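Local coordinates for protein endonuclease V (Homo sapiens, PDB 6OZE) that probably cleaves RNA next to inosine, as a metal-dependent endoribonuclease of the RNase H-like superfamily, at residues Pro1-Gln13 / Thr80-Glu92. The protein carries 4 engineered substitutions. Numbering follows the deposited sequence. Where two conformers were deposited one is given.
Sequences PPEETLSLWKREQ and TAPYVSGFLAFRE
Trp9 on helix 3-17 lies against Phe90 and Phe87 in an aromatic cluster that joins the N-terminal helix to the start of helix 89-106 and the loop linking it to edge strand 69-78 of this RNase H-like fold. The evidence for a true face-to-face stack is the 3.7 Å between the centroids of the five-membered ring of Trp9 and the ring of Phe90, with planes only 15° apart. Phe90 CB sits over the six-membered ring, while CG2 of Thr5, from the same helix, covers the opposite indole face. Phe87 lies nearly parallel to the indole but is slid aside, so the rings barely overlap; it receives Leu6 CD2 over one face, 4.1 Å from its centroid, and Lys10 CG at its edge. At the far rim of the indole, CH2 comes within 3.5 Å of Pro82 O. Replacing Trp9 by alanine would probably open a gap between Thr5 CG2 and Phe90 and strip the stacking partner from one face of that ring.

The solvent side is less well defined. At the N-terminus Pro1 is exposed and poorly ordered, so its apolar approach to Pro82 and Val84 deserves little weight. Along the helix, exposed Lys10 reaches Phe87 with its aliphatic chain, and Glu12 touches Phe90 through CG alone, its carboxylate pairing with Arg15. Buried Gln13 has a chain extended beyond CG (chi2 180°), carrying the amide to the type II turn Val84-Phe87. There NE2 donates to Gly86 O at 3.0 Å, with an N-H...O angle of 158°, the acceptor lying in the amide plane and the donor in the carbonyl plane.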
loop_
_atom_site.group_PDB
_atom_site.type_symbol
_atom_site.label_atom_id
_atom_site.label_comp_id
_atom_site.label_asym_id
_atom_site.label_seq_id
_atom_site.Cartn_x
_atom_site.Cartn_y
_atom_site.Cartn_z
ATOM N N PRO A 1 8.516 23.321 4.732
ATOM C CA PRO A 1 8.489 23.344 6.198
ATOM C C PRO A 1 9.854 23.677 6.788
ATOM O O PRO A 1 10.859 23.559 6.085
ATOM C CB PRO A 1 8.102 21.908 6.559
ATOM C CG PRO A 1 8.566 21.098 5.416
ATOM C CD PRO A 1 8.358 21.957 4.203
ATOM N N PRO A 2 9.886 24.093 8.055
ATOM C CA PRO A 2 11.169 24.394 8.700
ATOM C C PRO A 2 12.079 23.175 8.719
ATOM O O PRO A 2 11.632 22.027 8.661
ATOM C CB PRO A 2 10.765 24.798 10.124
ATOM C CG PRO A 2 9.349 25.250 10.002
ATOM C CD PRO A 2 8.742 24.390 8.936
ATOM N N GLU A 3 13.384 23.445 8.798
ATOM C CA GLU A 3 14.355 22.362 8.886
ATOM C C GLU A 3 14.145 21.529 10.143
ATOM O O GLU A 3 14.386 20.316 10.131
ATOM C CB GLU A 3 15.781 22.915 8.839
ATOM C CG GLU A 3 16.114 23.881 9.964
ATOM C CD GLU A 3 17.599 24.178 10.058
ATOM O OE1 GLU A 3 18.383 23.531 9.332
ATOM O OE2 GLU A 3 17.982 25.057 10.860
ATOM N N GLU A 4 13.694 22.155 11.234
ATOM C CA GLU A 4 13.442 21.406 12.460
ATOM C C GLU A 4 12.335 20.379 12.257
ATOM O O GLU A 4 12.389 19.278 12.818
ATOM C CB GLU A 4 13.091 22.359 13.602
ATOM C CG GLU A 4 13.090 21.703 14.978
ATOM C CD GLU A 4 12.503 22.598 16.058
ATOM O OE1 GLU A 4 11.478 23.261 15.792
ATOM O OE2 GLU A 4 13.070 22.643 17.170
ATOM N N THR A 5 11.325 20.717 11.449
ATOM C CA THR A 5 10.236 19.779 11.188
ATOM C C THR A 5 10.733 18.557 10.425
ATOM O O THR A 5 10.403 17.419 10.778
ATOM C CB THR A 5 9.107 20.470 10.423
ATOM O OG1 THR A 5 8.488 21.451 11.264
ATOM C CG2 THR A 5 8.055 19.450 9.968
ATOM N N LEU A 6 11.521 18.771 9.367
ATOM C CA LEU A 6 12.072 17.638 8.631
ATOM C C LEU A 6 12.976 16.796 9.518
ATOM O O LEU A 6 12.927 15.563 9.469
ATOM C CB LEU A 6 12.827 18.111 7.388
ATOM C CG LEU A 6 11.998 18.489 6.159
ATOM C CD1 LEU A 6 12.876 18.508 4.917
ATOM C CD2 LEU A 6 10.825 17.544 5.976
ATOM N N SER A 7 13.807 17.445 10.338
ATOM C CA SER A 7 14.693 16.705 11.231
ATOM C C SER A 7 13.902 15.813 12.183
ATOM O O SER A 7 14.242 14.639 12.374
ATOM C CB SER A 7 15.578 17.679 12.012
ATOM O OG SER A 7 16.317 16.999 13.010
ATOM N N LEU A 8 12.841 16.352 12.788
ATOM C CA LEU A 8 12.031 15.556 13.706
ATOM C C LEU A 8 11.220 14.487 12.979
ATOM O O LEU A 8 11.011 13.401 13.527
ATOM C CB LEU A 8 11.137 16.467 14.550
ATOM C CG LEU A 8 11.934 17.321 15.539
ATOM C CD1 LEU A 8 11.017 18.251 16.290
ATOM C CD2 LEU A 8 12.702 16.438 16.511
ATOM N N TRP A 9 10.745 14.776 11.765
ATOM C CA TRP A 9 10.088 13.745 10.961
ATOM C C TRP A 9 11.045 12.603 10.652
ATOM O O TRP A 9 10.679 11.424 10.751
ATOM C CB TRP A 9 9.576 14.355 9.657
ATOM C CG TRP A 9 8.197 14.916 9.724
ATOM C CD1 TRP A 9 7.343 14.883 10.787
ATOM C CD2 TRP A 9 7.506 15.590 8.670
ATOM N NE1 TRP A 9 6.157 15.499 10.457
ATOM C CE2 TRP A 9 6.230 15.937 9.160
ATOM C CE3 TRP A 9 7.833 15.918 7.352
ATOM C CZ2 TRP A 9 5.291 16.610 8.383
ATOM C CZ3 TRP A 9 6.895 16.582 6.580
ATOM C CH2 TRP A 9 5.644 16.925 7.099
ATOM N N LYS A 10 12.275 12.935 10.246
ATOM C CA LYS A 10 13.274 11.902 9.994
ATOM C C LYS A 10 13.510 11.057 11.234
ATOM O O LYS A 10 13.620 9.827 11.154
ATOM C CB LYS A 10 14.587 12.543 9.549
ATOM C CG LYS A 10 14.594 13.033 8.114
ATOM C CD LYS A 10 15.912 13.739 7.810
ATOM C CE LYS A 10 15.867 14.475 6.483
ATOM N NZ LYS A 10 17.128 15.240 6.265
ATOM N N ARG A 11 13.597 11.703 12.395
ATOM C CA ARG A 11 13.832 10.965 13.626
ATOM C C ARG A 11 12.649 10.060 13.958
ATOM O O ARG A 11 12.829 8.948 14.469
ATOM C CB ARG A 11 14.104 11.956 14.758
ATOM C CG ARG A 11 14.874 11.358 15.890
ATOM C CD ARG A 11 14.118 11.508 17.177
ATOM N NE ARG A 11 14.583 12.647 17.951
ATOM C CZ ARG A 11 14.320 12.815 19.239
ATOM N NH1 ARG A 11 13.597 11.915 19.891
ATOM N NH2 ARG A 11 14.784 13.878 19.875
ATOM N N GLU A 12 11.427 10.515 13.675
ATOM C CA GLU A 12 10.257 9.684 13.933
ATOM C C GLU A 12 10.184 8.512 12.954
ATOM O O GLU A 12 9.784 7.404 13.330
ATOM C CB GLU A 12 8.992 10.549 13.881
ATOM C CG GLU A 12 7.669 9.803 14.042
ATOM C CD GLU A 12 7.452 9.221 15.434
ATOM O OE1 GLU A 12 8.376 9.286 16.272
ATOM O OE2 GLU A 12 6.346 8.682 15.676
ATOM N N GLN A 13 10.562 8.732 11.689
ATOM C CA GLN A 13 10.655 7.605 10.768
ATOM C C GLN A 13 11.645 6.574 11.282
ATOM O O GLN A 13 11.362 5.373 11.266
ATOM C CB GLN A 13 11.082 8.089 9.385
ATOM C CG GLN A 13 9.983 8.800 8.635
ATOM C CD GLN A 13 10.445 9.274 7.271
ATOM O OE1 GLN A 13 11.586 9.701 7.111
ATOM N NE2 GLN A 13 9.555 9.209 6.286
ATOM N N THR A 80 -3.082 18.971 5.899
ATOM C CA THR A 80 -2.449 20.248 6.188
ATOM C C THR A 80 -0.953 20.138 6.469
ATOM O O THR A 80 -0.267 21.166 6.479
ATOM C CB THR A 80 -3.181 20.942 7.340
ATOM O OG1 THR A 80 -3.293 20.036 8.446
ATOM C CG2 THR A 80 -4.572 21.368 6.898
ATOM N N ALA A 81 -0.432 18.936 6.684
ATOM C CA ALA A 81 1.007 18.776 6.831
ATOM C C ALA A 81 1.697 19.120 5.512
ATOM O O ALA A 81 1.159 18.838 4.438
ATOM C CB ALA A 81 1.348 17.343 7.234
ATOM N N PRO A 82 2.871 19.743 5.556
ATOM C CA PRO A 82 3.563 20.091 4.312
ATOM C C PRO A 82 3.951 18.854 3.516
ATOM O O PRO A 82 4.175 17.770 4.064
ATOM C CB PRO A 82 4.800 20.861 4.793
ATOM C CG PRO A 82 4.934 20.523 6.248
ATOM C CD PRO A 82 3.550 20.285 6.744
ATOM N N TYR A 83 4.011 19.031 2.200
ATOM C CA TYR A 83 4.360 17.964 1.277
ATOM C C TYR A 83 5.863 18.021 1.028
ATOM O O TYR A 83 6.372 19.022 0.514
ATOM C CB TYR A 83 3.585 18.150 -0.028
ATOM C CG TYR A 83 3.883 17.131 -1.111
ATOM C CD1 TYR A 83 2.989 16.107 -1.393
ATOM C CD2 TYR A 83 5.047 17.211 -1.870
ATOM C CE1 TYR A 83 3.253 15.181 -2.390
ATOM C CE2 TYR A 83 5.322 16.290 -2.859
ATOM C CZ TYR A 83 4.424 15.278 -3.116
ATOM O OH TYR A 83 4.698 14.361 -4.107
ATOM N N VAL A 84 6.567 16.956 1.407
ATOM C CA VAL A 84 8.001 16.834 1.172
ATOM C C VAL A 84 8.262 15.415 0.696
ATOM O O VAL A 84 7.836 14.457 1.346
ATOM C CB VAL A 84 8.827 17.113 2.441
ATOM C CG1 VAL A 84 10.320 17.033 2.124
ATOM C CG2 VAL A 84 8.475 18.470 3.026
ATOM N N SER A 85 8.961 15.280 -0.432
ATOM C CA SER A 85 9.245 13.958 -0.975
ATOM C C SER A 85 9.973 13.108 0.056
ATOM O O SER A 85 10.963 13.545 0.654
ATOM C CB SER A 85 10.096 14.082 -2.239
ATOM O OG SER A 85 9.350 14.663 -3.290
ATOM N N GLY A 86 9.480 11.887 0.257
ATOM C CA GLY A 86 10.005 11.003 1.269
ATOM C C GLY A 86 9.251 11.042 2.579
ATOM O O GLY A 86 9.547 10.244 3.472
ATOM N N PHE A 87 8.285 11.948 2.713
ATOM C CA PHE A 87 7.560 12.168 3.959
ATOM C C PHE A 87 6.050 12.183 3.745
ATOM O O PHE A 87 5.308 12.682 4.604
ATOM C CB PHE A 87 8.027 13.474 4.612
ATOM C CG PHE A 87 9.480 13.483 4.959
ATOM C CD1 PHE A 87 9.918 12.972 6.168
ATOM C CD2 PHE A 87 10.422 14.010 4.079
ATOM C CE1 PHE A 87 11.251 12.985 6.504
ATOM C CE2 PHE A 87 11.767 14.023 4.405
ATOM C CZ PHE A 87 12.185 13.511 5.619
ATOM N N LEU A 88 5.579 11.656 2.608
ATOM C CA LEU A 88 4.149 11.653 2.312
ATOM C C LEU A 88 3.343 10.999 3.423
ATOM O O LEU A 88 2.215 11.423 3.705
ATOM C CB LEU A 88 3.881 10.926 0.991
ATOM C CG LEU A 88 2.410 10.697 0.620
ATOM C CD1 LEU A 88 1.656 12.016 0.497
ATOM C CD2 LEU A 88 2.289 9.894 -0.663
ATOM N N ALA A 89 3.900 9.972 4.067
ATOM C CA ALA A 89 3.140 9.253 5.084
ATOM C C ALA A 89 2.679 10.176 6.205
ATOM O O ALA A 89 1.624 9.940 6.805
ATOM C CB ALA A 89 3.948 8.079 5.640
ATOM N N PHE A 90 3.436 11.242 6.498
ATOM C CA PHE A 90 3.019 12.164 7.543
ATOM C C PHE A 90 1.753 12.919 7.170
ATOM O O PHE A 90 1.051 13.407 8.061
ATOM C CB PHE A 90 4.157 13.119 7.906
ATOM C CG PHE A 90 5.267 12.452 8.657
ATOM C CD1 PHE A 90 5.216 12.339 10.039
ATOM C CD2 PHE A 90 6.346 11.910 7.986
ATOM C CE1 PHE A 90 6.235 11.707 10.729
ATOM C CE2 PHE A 90 7.367 11.266 8.674
ATOM C CZ PHE A 90 7.315 11.169 10.045
ATOM N N ARG A 91 1.443 13.023 5.882
ATOM C CA ARG A 91 0.200 13.658 5.464
ATOM C C ARG A 91 -0.984 12.707 5.510
ATOM O O ARG A 91 -2.096 13.133 5.842
ATOM C CB ARG A 91 0.342 14.202 4.040
ATOM C CG ARG A 91 1.684 14.857 3.770
ATOM C CD ARG A 91 1.514 16.177 3.069
ATOM N NE ARG A 91 0.812 16.066 1.800
ATOM C CZ ARG A 91 0.061 17.034 1.285
ATOM N NH1 ARG A 91 -0.105 18.173 1.939
ATOM N NH2 ARG A 91 -0.533 16.858 0.119
ATOM N N GLU A 92 -0.768 11.429 5.199
ATOM C CA GLU A 92 -1.837 10.467 4.936
ATOM C C GLU A 92 -2.131 9.528 6.096
ATOM O O GLU A 92 -3.301 9.221 6.360
ATOM C CB GLU A 92 -1.481 9.610 3.717
ATOM C CG GLU A 92 -1.429 10.363 2.406
ATOM C CD GLU A 92 -1.220 9.431 1.227
ATOM O OE1 GLU A 92 -1.216 8.201 1.440
ATOM O OE2 GLU A 92 -1.068 9.925 0.091
#